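Local coordinates for protein diol-dehydratase (Roseburia inulinivorans, PDB 5I2A) that dehydrates 1,2-propanediol by glycyl-radical chemistry that needs no vitamin B12, at residues P287-Q292 with S382-H387; S342-L347 with A816-L821; M395-L400 with G406-Y411; N434-G437 with P441-P444. All coordinates share one frame; numbering follows the deposited sequence.

Contact 1 of 4, residues P287-Q292 with S382-H387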
loop_
_atom_site.group_PDB
_atom_site.type_symbol
_atom_site.label_atom_id
_atom_site.label_comp_id
_atom_site.label_asym_id
_atom_site.label_seq_id
_atom_site.Cartn_x
_atom_site.Cartn_y
_atom_site.Cartn_z
ATOM N N PRO A 287 -5.199 2.915 -30.143
ATOM C CA PRO A 287 -5.690 4.219 -30.611
ATOM C C PRO A 287 -7.216 4.318 -30.637
ATOM O O PRO A 287 -7.745 5.407 -30.458
ATOM C CB PRO A 287 -5.103 4.323 -32.022
ATOM C CG PRO A 287 -3.811 3.564 -31.907
ATOM C CD PRO A 287 -4.149 2.379 -31.024
ATOM N N GLY A 288 -7.918 3.210 -30.829
ATOM C CA GLY A 288 -9.375 3.256 -30.761
ATOM C C GLY A 288 -9.984 3.998 -31.957
ATOM O O GLY A 288 -9.509 3.835 -33.085
ATOM N N ARG A 289 -11.018 4.809 -31.711
ATOM C CA ARG A 289 -11.797 5.428 -32.797
ATOM C C ARG A 289 -11.092 6.663 -33.382
ATOM O O ARG A 289 -11.605 7.779 -33.328
ATOM C CB ARG A 289 -13.196 5.810 -32.307
ATOM C CG ARG A 289 -13.946 4.685 -31.602
ATOM C CD ARG A 289 -15.416 5.068 -31.437
ATOM N NE ARG A 289 -16.146 4.941 -32.696
ATOM C CZ ARG A 289 -17.427 5.264 -32.849
ATOM N NH1 ARG A 289 -18.132 5.749 -31.825
ATOM N NH2 ARG A 289 -18.004 5.103 -34.026
ATOM N N PHE A 290 -9.911 6.427 -33.933
ATOM C CA PHE A 290 -9.057 7.450 -34.524
ATOM C C PHE A 290 -9.782 8.236 -35.618
ATOM O O PHE A 290 -9.602 9.437 -35.713
ATOM C CB PHE A 290 -7.800 6.758 -35.054
ATOM C CG PHE A 290 -6.773 7.654 -35.682
ATOM C CD1 PHE A 290 -6.775 7.875 -37.053
ATOM C CD2 PHE A 290 -5.731 8.164 -34.934
ATOM C CE1 PHE A 290 -5.784 8.632 -37.647
ATOM C CE2 PHE A 290 -4.739 8.929 -35.525
ATOM C CZ PHE A 290 -4.770 9.169 -36.884
ATOM N N ASP A 291 -10.622 7.575 -36.415
ATOM C CA ASP A 291 -11.346 8.303 -37.450
ATOM C C ASP A 291 -12.376 9.273 -36.855
ATOM O O ASP A 291 -12.724 10.267 -37.487
ATOM C CB ASP A 291 -12.021 7.343 -38.451
ATOM C CG ASP A 291 -13.110 6.482 -37.820
ATOM O OD1 ASP A 291 -13.084 6.240 -36.586
ATOM O OD2 ASP A 291 -13.977 6.021 -38.587
ATOM N N GLN A 292 -12.848 8.996 -35.641
ATOM C CA GLN A 292 -13.791 9.887 -34.988
ATOM C C GLN A 292 -13.103 11.080 -34.309
ATOM O O GLN A 292 -13.451 12.220 -34.587
ATOM C CB GLN A 292 -14.637 9.115 -33.967
ATOM C CG GLN A 292 -15.374 7.936 -34.576
ATOM C CD GLN A 292 -16.287 8.359 -35.722
ATOM O OE1 GLN A 292 -17.199 9.157 -35.532
ATOM N NE2 GLN A 292 -16.028 7.832 -36.919
ATOM N N SER A 382 -9.259 -2.182 -37.524
ATOM C CA SER A 382 -10.534 -2.822 -37.280
ATOM C C SER A 382 -11.682 -2.023 -37.879
ATOM O O SER A 382 -11.561 -0.822 -38.121
ATOM C CB SER A 382 -10.741 -2.986 -35.776
ATOM O OG SER A 382 -9.726 -3.778 -35.222
ATOM N N ILE A 383 -12.811 -2.680 -38.092
ATOM C CA ILE A 383 -14.002 -1.963 -38.493
ATOM C C ILE A 383 -15.203 -2.401 -37.653
ATOM O O ILE A 383 -15.391 -3.586 -37.372
ATOM C CB ILE A 383 -14.294 -2.149 -40.011
ATOM C CG1 ILE A 383 -15.522 -1.333 -40.426
ATOM C CG2 ILE A 383 -14.442 -3.636 -40.366
ATOM C CD1 ILE A 383 -15.670 -1.185 -41.947
ATOM N N ARG A 384 -15.981 -1.426 -37.209
ATOM C CA ARG A 384 -17.232 -1.704 -36.531
ATOM C C ARG A 384 -18.344 -1.848 -37.565
ATOM O O ARG A 384 -18.613 -0.926 -38.319
ATOM C CB ARG A 384 -17.571 -0.592 -35.534
ATOM C CG ARG A 384 -16.770 -0.639 -34.251
ATOM C CD ARG A 384 -17.128 0.517 -33.310
ATOM N NE ARG A 384 -18.571 0.695 -33.165
ATOM C CZ ARG A 384 -19.129 1.603 -32.368
ATOM N NH1 ARG A 384 -18.372 2.406 -31.622
ATOM N NH2 ARG A 384 -20.446 1.711 -32.321
ATOM N N VAL A 385 -18.970 -3.017 -37.594
ATOM C CA VAL A 385 -20.086 -3.298 -38.482
ATOM C C VAL A 385 -21.409 -3.172 -37.716
ATOM O O VAL A 385 -21.546 -3.711 -36.614
ATOM C CB VAL A 385 -19.982 -4.722 -39.081
ATOM C CG1 VAL A 385 -21.173 -5.029 -40.003
ATOM C CG2 VAL A 385 -18.671 -4.897 -39.814
ATOM N N TRP A 386 -22.366 -2.442 -38.283
ATOM C CA TRP A 386 -23.721 -2.393 -37.729
ATOM C C TRP A 386 -24.737 -2.343 -38.869
ATOM O O TRP A 386 -24.357 -2.208 -40.029
ATOM C CB TRP A 386 -23.886 -1.209 -36.762
ATOM C CG TRP A 386 -24.006 0.137 -37.400
ATOM C CD1 TRP A 386 -23.052 0.802 -38.111
ATOM C CD2 TRP A 386 -25.140 1.003 -37.345
ATOM N NE1 TRP A 386 -23.529 2.020 -38.518
ATOM C CE2 TRP A 386 -24.810 2.171 -38.057
ATOM C CE3 TRP A 386 -26.408 0.903 -36.760
ATOM C CZ2 TRP A 386 -25.702 3.234 -38.211
ATOM C CZ3 TRP A 386 -27.301 1.961 -36.915
ATOM C CH2 TRP A 386 -26.940 3.110 -37.634
ATOM N N HIS A 387 -26.020 -2.474 -38.549
ATOM C CA HIS A 387 -27.038 -2.591 -39.590
ATOM C C HIS A 387 -27.051 -1.379 -40.519
ATOM O O HIS A 387 -27.345 -1.510 -41.693
ATOM C CB HIS A 387 -28.424 -2.821 -38.970
ATOM C CG HIS A 387 -28.997 -1.630 -38.257
ATOM N ND1 HIS A 387 -28.973 -1.498 -36.883
ATOM C CD2 HIS A 387 -29.652 -0.538 -38.728
ATOM C CE1 HIS A 387 -29.574 -0.371 -36.541
ATOM N NE2 HIS A 387 -29.993 0.230 -37.641
#
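Arg289 and Arg384 meet guanidinium to guanidinium, and they carry the whole contact between residues 287-292 and 382-387. From Pro287 the chain passes to Gly288, whose backbone is hydrogen-bonded to Asn346 and Ile348 of strand 346-350. Arg289 then forms the centre of an inverse gamma turn, Phe290 N donating to Gly288 O at 2.8 Å, and occupies the N-cap of the short helix 290-293. The Arg289 chain bends at its third torsion (chi3 76°), and its end approaches Arg384, whose NH1 sits over the centre of the guanidinium, 3.3 Å from Arg289 CZ. The two planes are 35° apart, so one NH1 rather than a whole flat group lies over the face, and the nearest nitrogens, both NH1, are 3.4 Å apart. Further along, Gln292 lays CG on the opposite face of the Arg289 guanidinium, toward its rim. Other partners hold the two groups: Arg289 NH1 is hydrogen-bonded to Asn432 OD1 and NH2 to the carbonyls of Gly350 and Gln352, while Arg384 NH2 makes a salt bridge with Asp413. A leucine in place of Arg289 would probably leave those carbonyls without their donor and strip the flat cover from Arg384 NH1. Such a close arginine pair here ties a helix start to strand 380-385, in the parallel part of the mixed sheet that forms part of the alpha/beta barrel of the glycyl radical enzyme fold.

Contact 2 of 4, residues S342-L347 with A816-L821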
loop_
_atom_site.group_PDB
_atom_site.type_symbol
_atom_site.label_atom_id
_atom_site.label_comp_id
_atom_site.label_asym_id
_atom_site.label_seq_id
_atom_site.Cartn_x
_atom_site.Cartn_y
_atom_site.Cartn_z
ATOM N N SER A 342 4.361 -7.910 -32.534
ATOM C CA SER A 342 3.204 -7.034 -32.410
ATOM C C SER A 342 3.149 -6.329 -31.046
ATOM O O SER A 342 3.616 -6.858 -30.026
ATOM C CB SER A 342 1.892 -7.806 -32.629
ATOM O OG SER A 342 0.814 -6.888 -32.752
ATOM N N LEU A 343 2.572 -5.134 -31.057
ATOM C CA LEU A 343 2.194 -4.410 -29.850
ATOM C C LEU A 343 0.663 -4.315 -29.758
ATOM O O LEU A 343 0.131 -3.650 -28.867
ATOM C CB LEU A 343 2.832 -3.009 -29.837
ATOM C CG LEU A 343 4.349 -3.024 -29.591
ATOM C CD1 LEU A 343 4.944 -1.612 -29.629
ATOM C CD2 LEU A 343 4.632 -3.675 -28.256
ATOM N N PHE A 344 -0.017 -4.970 -30.705
ATOM C CA PHE A 344 -1.475 -5.083 -30.711
ATOM C C PHE A 344 -2.153 -3.724 -30.533
ATOM O O PHE A 344 -3.013 -3.550 -29.672
ATOM C CB PHE A 344 -1.918 -6.066 -29.611
ATOM C CG PHE A 344 -1.112 -7.338 -29.611
ATOM C CD1 PHE A 344 -1.477 -8.403 -30.421
ATOM C CD2 PHE A 344 0.061 -7.435 -28.862
ATOM C CE1 PHE A 344 -0.704 -9.565 -30.457
ATOM C CE2 PHE A 344 0.838 -8.596 -28.896
ATOM C CZ PHE A 344 0.452 -9.661 -29.678
ATOM N N GLN A 345 -1.722 -2.759 -31.334
ATOM C CA GLN A 345 -2.219 -1.403 -31.241
ATOM C C GLN A 345 -3.453 -1.308 -32.127
ATOM O O GLN A 345 -3.356 -1.116 -33.341
ATOM C CB GLN A 345 -1.137 -0.393 -31.642
ATOM C CG GLN A 345 0.126 -0.456 -30.731
ATOM C CD GLN A 345 1.291 0.394 -31.250
ATOM O OE1 GLN A 345 1.614 1.441 -30.686
ATOM N NE2 GLN A 345 1.933 -0.074 -32.323
ATOM N N ASN A 346 -4.614 -1.490 -31.509
ATOM C CA ASN A 346 -5.834 -1.626 -32.273
ATOM C C ASN A 346 -6.445 -0.261 -32.568
ATOM O O ASN A 346 -6.611 0.566 -31.676
ATOM C CB ASN A 346 -6.839 -2.502 -31.546
ATOM C CG ASN A 346 -7.918 -3.032 -32.477
ATOM O OD1 ASN A 346 -8.754 -2.280 -32.971
ATOM N ND2 ASN A 346 -7.900 -4.334 -32.714
ATOM N N LEU A 347 -6.768 -0.052 -33.839
ATOM C CA LEU A 347 -7.309 1.204 -34.328
ATOM C C LEU A 347 -8.507 0.866 -35.183
ATOM O O LEU A 347 -8.413 0.071 -36.126
ATOM C CB LEU A 347 -6.257 1.999 -35.125
ATOM C CG LEU A 347 -6.597 3.432 -35.565
ATOM C CD1 LEU A 347 -5.305 4.259 -35.713
ATOM C CD2 LEU A 347 -7.378 3.477 -36.865
ATOM N N ALA A 816 -3.857 -14.184 -35.174
ATOM C CA ALA A 816 -5.174 -14.183 -34.525
ATOM C C ALA A 816 -5.379 -12.887 -33.760
ATOM O O ALA A 816 -4.820 -12.699 -32.688
ATOM C CB ALA A 816 -5.327 -15.383 -33.601
ATOM N N GLY A 817 -6.164 -11.984 -34.331
ATOM C CA GLY A 817 -6.422 -10.704 -33.706
ATOM C C GLY A 817 -5.372 -9.674 -34.060
ATOM O O GLY A 817 -5.427 -8.546 -33.578
ATOM N N TYR A 818 -4.422 -10.081 -34.909
ATOM C CA TYR A 818 -3.344 -9.226 -35.390
ATOM C C TYR A 818 -2.709 -9.846 -36.612
ATOM O O TYR A 818 -2.849 -11.041 -36.843
ATOM C CB TYR A 818 -2.261 -9.001 -34.322
ATOM C CG TYR A 818 -1.397 -10.213 -34.010
ATOM C CD1 TYR A 818 -1.918 -11.308 -33.325
ATOM C CD2 TYR A 818 -0.052 -10.252 -34.379
ATOM C CE1 TYR A 818 -1.124 -12.415 -33.004
ATOM C CE2 TYR A 818 0.755 -11.360 -34.073
ATOM C CZ TYR A 818 0.219 -12.430 -33.378
ATOM O OH TYR A 818 1.002 -13.523 -33.068
ATOM N N SER A 819 -1.997 -9.023 -37.368
ATOM C CA SER A 819 -1.287 -9.478 -38.550
ATOM C C SER A 819 0.204 -9.417 -38.297
ATOM O O SER A 819 0.660 -8.707 -37.405
ATOM C CB SER A 819 -1.665 -8.626 -39.761
ATOM O OG SER A 819 -3.054 -8.762 -40.039
ATOM N N ALA A 820 0.965 -10.168 -39.082
ATOM C CA ALA A 820 2.400 -10.208 -38.907
ATOM C C ALA A 820 3.101 -10.568 -40.215
ATOM O O ALA A 820 2.485 -11.113 -41.139
ATOM C CB ALA A 820 2.764 -11.199 -37.810
ATOM N N LEU A 821 4.381 -10.235 -40.295
ATOM C CA LEU A 821 5.194 -10.649 -41.427
ATOM C C LEU A 821 5.444 -12.155 -41.313
ATOM O O LEU A 821 5.990 -12.630 -40.314
ATOM C CB LEU A 821 6.505 -9.853 -41.466
ATOM C CG LEU A 821 6.321 -8.389 -41.892
ATOM C CD1 LEU A 821 7.508 -7.553 -41.485
ATOM C CD2 LEU A 821 6.110 -8.321 -43.415
HETATM O O HOH W 1 1.012 -6.513 -35.394
#
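Phe344, a non-glycine residue in a left-handed backbone conformation (phi 50°), turns the edge of its ring onto the face of Tyr818, the residue directly after Gly817. In the glycyl radical enzyme fold this is the glycine loop, and Gly817 is the predicted radical site, although no radical is present in this structure. The pair is a T-shaped stack, with centroids 4.9 Å apart and planes at 69°; Phe344 CE1 comes closest, 3.6 Å from Tyr818 CD1 and displaced toward the rim of the tyrosine ring. Tyr818 holds CG in the crowded position between the backbone N and the carbonyl carbon (chi1 71°), which swings its ring toward residues 342-344. There Ser342 CB touches the same ring obliquely, 3.6 Å from Tyr818 CD2. The serine hydroxyl closes an ST turn by accepting from Phe344 N at 2.9 Å, and OG also lies over the centre of the Phe344 ring. The tyrosine OH is hydrogen-bonded to the carbonyl of Ala339. A leucine in place of Tyr818 would probably deprive the Phe344 edge of its aromatic face and leave the Ala339 carbonyl without its phenol partner. A bound 1,2-ethanediol, probably from the crystallisation liquor, lies about 4 Å from the Phe344 side chain. No direct hydrogen bond joins the segments; instead one water, 2.7 Å from Ser342 OG, donates to Ser819 O at 3.0 Å.

Contact 3 of 4, residues M395-L400 with G406-Y411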
loop_
_atom_site.group_PDB
_atom_site.type_symbol
_atom_site.label_atom_id
_atom_site.label_comp_id
_atom_site.label_asym_id
_atom_site.label_seq_id
_atom_site.Cartn_x
_atom_site.Cartn_y
_atom_site.Cartn_z
ATOM N N MET A 395 -17.368 -2.240 -48.385
ATOM C CA MET A 395 -16.731 -2.726 -49.605
ATOM C C MET A 395 -15.245 -2.344 -49.647
ATOM O O MET A 395 -14.410 -3.135 -50.068
ATOM C CB MET A 395 -17.468 -2.202 -50.839
ATOM C CG MET A 395 -18.847 -2.838 -51.014
ATOM S SD MET A 395 -18.756 -4.582 -51.534
ATOM C CE MET A 395 -18.275 -4.380 -53.242
ATOM N N ARG A 396 -14.919 -1.141 -49.193
ATOM C CA ARG A 396 -13.527 -0.726 -49.125
ATOM C C ARG A 396 -12.731 -1.590 -48.134
ATOM O O ARG A 396 -11.566 -1.909 -48.365
ATOM C CB ARG A 396 -13.438 0.743 -48.724
ATOM C CG ARG A 396 -12.047 1.283 -48.712
ATOM C CD ARG A 396 -11.572 1.612 -50.122
ATOM N NE ARG A 396 -10.235 2.190 -50.101
ATOM C CZ ARG A 396 -9.114 1.484 -50.220
ATOM N NH1 ARG A 396 -9.175 0.164 -50.375
ATOM N NH2 ARG A 396 -7.933 2.096 -50.193
ATOM N N ALA A 397 -13.366 -1.961 -47.026
ATOM C CA ALA A 397 -12.742 -2.861 -46.058
ATOM C C ALA A 397 -12.477 -4.221 -46.711
ATOM O O ALA A 397 -11.399 -4.791 -46.569
ATOM C CB ALA A 397 -13.623 -3.018 -44.816
ATOM N N ALA A 398 -13.475 -4.715 -47.436
ATOM C CA ALA A 398 -13.379 -6.007 -48.105
ATOM C C ALA A 398 -12.243 -5.994 -49.132
ATOM O O ALA A 398 -11.515 -6.967 -49.269
ATOM C CB ALA A 398 -14.713 -6.370 -48.765
ATOM N N GLU A 399 -12.081 -4.867 -49.815
ATOM C CA GLU A 399 -10.970 -4.685 -50.742
ATOM C C GLU A 399 -9.624 -4.832 -50.045
ATOM O O GLU A 399 -8.699 -5.428 -50.591
ATOM C CB GLU A 399 -11.043 -3.311 -51.418
ATOM C CG GLU A 399 -12.154 -3.184 -52.452
ATOM C CD GLU A 399 -12.462 -1.733 -52.830
ATOM O OE1 GLU A 399 -13.462 -1.505 -53.545
ATOM O OE2 GLU A 399 -11.718 -0.825 -52.404
ATOM N N LEU A 400 -9.515 -4.272 -48.846
ATOM C CA LEU A 400 -8.291 -4.414 -48.079
ATOM C C LEU A 400 -8.078 -5.869 -47.680
ATOM O O LEU A 400 -6.980 -6.387 -47.798
ATOM C CB LEU A 400 -8.306 -3.525 -46.833
ATOM C CG LEU A 400 -7.002 -3.497 -46.036
ATOM C CD1 LEU A 400 -5.869 -2.915 -46.866
ATOM C CD2 LEU A 400 -7.187 -2.695 -44.749
ATOM N N GLY A 406 -4.940 -9.312 -44.025
ATOM C CA GLY A 406 -5.645 -9.768 -42.843
ATOM C C GLY A 406 -6.435 -8.675 -42.146
ATOM O O GLY A 406 -6.959 -8.880 -41.055
ATOM N N LEU A 407 -6.533 -7.522 -42.799
ATOM C CA LEU A 407 -7.181 -6.341 -42.236
ATOM C C LEU A 407 -8.381 -5.888 -43.075
ATOM O O LEU A 407 -8.463 -6.194 -44.260
ATOM C CB LEU A 407 -6.167 -5.193 -42.124
ATOM C CG LEU A 407 -4.883 -5.437 -41.325
ATOM C CD1 LEU A 407 -3.964 -4.219 -41.420
ATOM C CD2 LEU A 407 -5.205 -5.749 -39.860
ATOM N N PRO A 408 -9.336 -5.178 -42.457
ATOM C CA PRO A 408 -9.450 -4.983 -41.011
ATOM C C PRO A 408 -10.048 -6.228 -40.405
ATOM O O PRO A 408 -10.500 -7.086 -41.158
ATOM C CB PRO A 408 -10.404 -3.804 -40.884
ATOM C CG PRO A 408 -11.293 -3.940 -42.111
ATOM C CD PRO A 408 -10.442 -4.546 -43.198
ATOM N N ALA A 409 -10.031 -6.342 -39.085
ATOM C CA ALA A 409 -10.872 -7.318 -38.407
ATOM C C ALA A 409 -12.279 -6.720 -38.296
ATOM O O ALA A 409 -12.420 -5.504 -38.208
ATOM C CB ALA A 409 -10.314 -7.666 -37.026
ATOM N N TYR A 410 -13.295 -7.579 -38.296
ATOM C CA TYR A 410 -14.694 -7.163 -38.331
ATOM C C TYR A 410 -15.386 -7.435 -36.989
ATOM O O TYR A 410 -15.335 -8.554 -36.486
ATOM C CB TYR A 410 -15.439 -7.889 -39.476
ATOM C CG TYR A 410 -14.863 -7.565 -40.849
ATOM C CD1 TYR A 410 -13.712 -8.202 -41.314
ATOM C CD2 TYR A 410 -15.457 -6.613 -41.665
ATOM C CE1 TYR A 410 -13.169 -7.893 -42.565
ATOM C CE2 TYR A 410 -14.922 -6.292 -42.909
ATOM C CZ TYR A 410 -13.780 -6.934 -43.353
ATOM O OH TYR A 410 -13.246 -6.612 -44.572
ATOM N N TYR A 411 -16.037 -6.415 -36.431
ATOM C CA TYR A 411 -16.681 -6.502 -35.115
ATOM C C TYR A 411 -18.165 -6.131 -35.188
ATOM O O TYR A 411 -18.552 -5.199 -35.879
ATOM C CB TYR A 411 -15.955 -5.611 -34.097
ATOM C CG TYR A 411 -14.496 -6.020 -33.936
ATOM C CD1 TYR A 411 -14.115 -6.975 -32.989
ATOM C CD2 TYR A 411 -13.518 -5.495 -34.769
ATOM C CE1 TYR A 411 -12.793 -7.372 -32.863
ATOM C CE2 TYR A 411 -12.186 -5.884 -34.651
ATOM C CZ TYR A 411 -11.828 -6.821 -33.702
ATOM O OH TYR A 411 -10.520 -7.204 -33.617
#
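Helix residues 395-400 lie against the chain leading into strand 409-412, with CA atoms 6.4 Å apart at Ala397 and Pro408 and 6.3 Å apart at Leu400 and Leu407, and the peptide bond before Pro408 is cis. Ala397 CB fits between two side chains of the returning chain, 3.7 Å from Pro408 CG and 4.0 Å from Tyr410 CE2. One turn on, Leu400 holds CG opposite its backbone N (chi1 -174°), which sets CG 3.5 Å from Leu407 O. The two leucines lie side by side and point the same way, with Leu400 CD2 at 3.8 Å from Leu407 CB. The phenol of Tyr410 reaches the helix backbone, and its OH is hydrogen-bonded to the hydroxyl of Thr401. The same hydroxyl lies within hydrogen-bonding reach of the carbonyls of Ala397 and Leu407, linking the helix end to the chain that leads into the strand. The contact belongs to a beta-alpha-beta crossover: strand 380-385, helix 391-402 and strand 409-412 follow in sequence, and the two strands pair in parallel. Helix 391-402 packs between helix 362-374, on the side of Arg396 and Leu400, and helix 766-781, which meets Met395 and Ala398.

Contact 4 of 4, residues N434-G437 with P441-P444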
loop_
_atom_site.group_PDB
_atom_site.type_symbol
_atom_site.label_atom_id
_atom_site.label_comp_id
_atom_site.label_asym_id
_atom_site.label_seq_id
_atom_site.Cartn_x
_atom_site.Cartn_y
_atom_site.Cartn_z
ATOM N N ASN A 434 -14.558 0.976 -28.596
ATOM C CA ASN A 434 -13.628 0.483 -29.598
ATOM C C ASN A 434 -13.032 -0.834 -29.121
ATOM O O ASN A 434 -13.435 -1.366 -28.082
ATOM C CB ASN A 434 -12.548 1.518 -29.931
ATOM C CG ASN A 434 -11.715 1.922 -28.733
ATOM O OD1 ASN A 434 -11.882 3.008 -28.191
ATOM N ND2 ASN A 434 -10.776 1.066 -28.345
ATOM N N ILE A 435 -12.106 -1.373 -29.894
ATOM C CA ILE A 435 -11.500 -2.653 -29.571
ATOM C C ILE A 435 -10.104 -2.432 -28.969
ATOM O O ILE A 435 -9.379 -1.529 -29.363
ATOM C CB ILE A 435 -11.424 -3.570 -30.814
ATOM C CG1 ILE A 435 -12.834 -3.945 -31.297
ATOM C CG2 ILE A 435 -10.614 -4.844 -30.533
ATOM C CD1 ILE A 435 -13.704 -4.691 -30.254
ATOM N N ILE A 436 -9.772 -3.240 -27.973
ATOM C CA ILE A 436 -8.460 -3.249 -27.358
ATOM C C ILE A 436 -7.696 -4.450 -27.872
ATOM O O ILE A 436 -8.235 -5.555 -27.875
ATOM C CB ILE A 436 -8.554 -3.353 -25.814
ATOM C CG1 ILE A 436 -9.346 -2.168 -25.225
ATOM C CG2 ILE A 436 -7.158 -3.528 -25.191
ATOM C CD1 ILE A 436 -8.702 -0.803 -25.419
ATOM N N GLY A 437 -6.439 -4.248 -28.272
ATOM C CA GLY A 437 -5.565 -5.360 -28.598
ATOM C C GLY A 437 -6.057 -6.233 -29.748
ATOM O O GLY A 437 -6.035 -5.813 -30.901
ATOM N N PRO A 441 -13.512 -5.603 -26.375
ATOM C CA PRO A 441 -14.209 -4.312 -26.456
ATOM C C PRO A 441 -14.169 -3.515 -25.155
ATOM O O PRO A 441 -14.126 -4.091 -24.070
ATOM C CB PRO A 441 -15.646 -4.717 -26.810
ATOM C CG PRO A 441 -15.799 -6.086 -26.290
ATOM C CD PRO A 441 -14.439 -6.742 -26.304
ATOM N N GLN A 442 -14.185 -2.196 -25.254
ATOM C CA GLN A 442 -14.110 -1.391 -24.054
ATOM C C GLN A 442 -14.740 -0.022 -24.315
ATOM O O GLN A 442 -14.754 0.463 -25.453
ATOM C CB GLN A 442 -12.656 -1.230 -23.642
ATOM C CG GLN A 442 -12.334 -0.047 -22.853
ATOM C CD GLN A 442 -10.856 0.208 -22.674
ATOM O OE1 GLN A 442 -10.283 1.149 -23.231
ATOM N NE2 GLN A 442 -10.216 -0.704 -21.969
ATOM N N VAL A 443 -15.279 0.589 -23.268
ATOM C CA VAL A 443 -15.633 2.012 -23.285
ATOM C C VAL A 443 -14.348 2.804 -23.119
ATOM O O VAL A 443 -13.699 2.715 -22.088
ATOM C CB VAL A 443 -16.631 2.362 -22.159
ATOM C CG1 VAL A 443 -16.873 3.877 -22.098
ATOM C CG2 VAL A 443 -17.937 1.586 -22.357
ATOM N N PRO A 444 -13.958 3.566 -24.139
ATOM C CA PRO A 444 -12.641 4.209 -24.099
ATOM C C PRO A 444 -12.574 5.342 -23.084
ATOM O O PRO A 444 -13.575 5.991 -22.851
ATOM C CB PRO A 444 -12.472 4.758 -25.533
ATOM C CG PRO A 444 -13.849 4.982 -25.999
ATOM C CD PRO A 444 -14.692 3.883 -25.371
#
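Asn434 and Gln442 form an antiparallel hydrogen-bonded pair: Gln442 N donates to Asn434 O at 3.0 Å, and Asn434 N returns a bond to Gln442 O at 3.2 Å. The next pair, Ile435 with Pro441, is non-hydrogen-bonded, and Ile435 CD1 rests 4.0 Å from Pro441 CB. The proline CA-H adds a contact to Asn434 O at 3.5 Å. Ile436 runs across the Gln442 side chain, its CD1 3.3 Å from Gln442 OE1, while Asn434 OD1 meets the proline ring of Pro444 at CB, 3.2 Å away. With CG between backbone N and carbonyl carbon (chi1 60°), the asparagine amide turns OD1 to Pro444 and ND2 to a weak bond with Ile435 O. In the second shell, Thr168 fixes both amides, its hydroxyl bonding Asn434 ND2 and its backbone N bonding Gln442 OE1; Gln442 NE2 also pairs with His451. Ile435 packs on Asn346 and Ile348 of strand 346-350. These two strands make a tight beta hairpin whose turn, residues 437-439, probably corresponds to the cysteine loop of glycyl radical enzymes.

Contacts 1, 2 and 3 share one five-stranded sheet, in which strands 346-350, 380-385 and 409-412 are successive parallel neighbours. Contact 1 and contact 3, with centres 11 Å apart, follow in series and are joined by backbone hydrogen bonds of Ile383 and Val385. Contact 1 and contact 2 alternate along the chain, Ser382 OG being hydrogen-bonded to Asn346 OD1. Contacts 3 and 4 are nested inside the loop closed by contact 2. The hairpin of contact 4 lies beside the sheet, 10 Å from contact 1 between centres, and Asn346 ND2 is hydrogen-bonded to Gly437 O. Glycine loop and hairpin are brought together, consistent with the two loops that meet inside the barrel of glycyl radical enzymes.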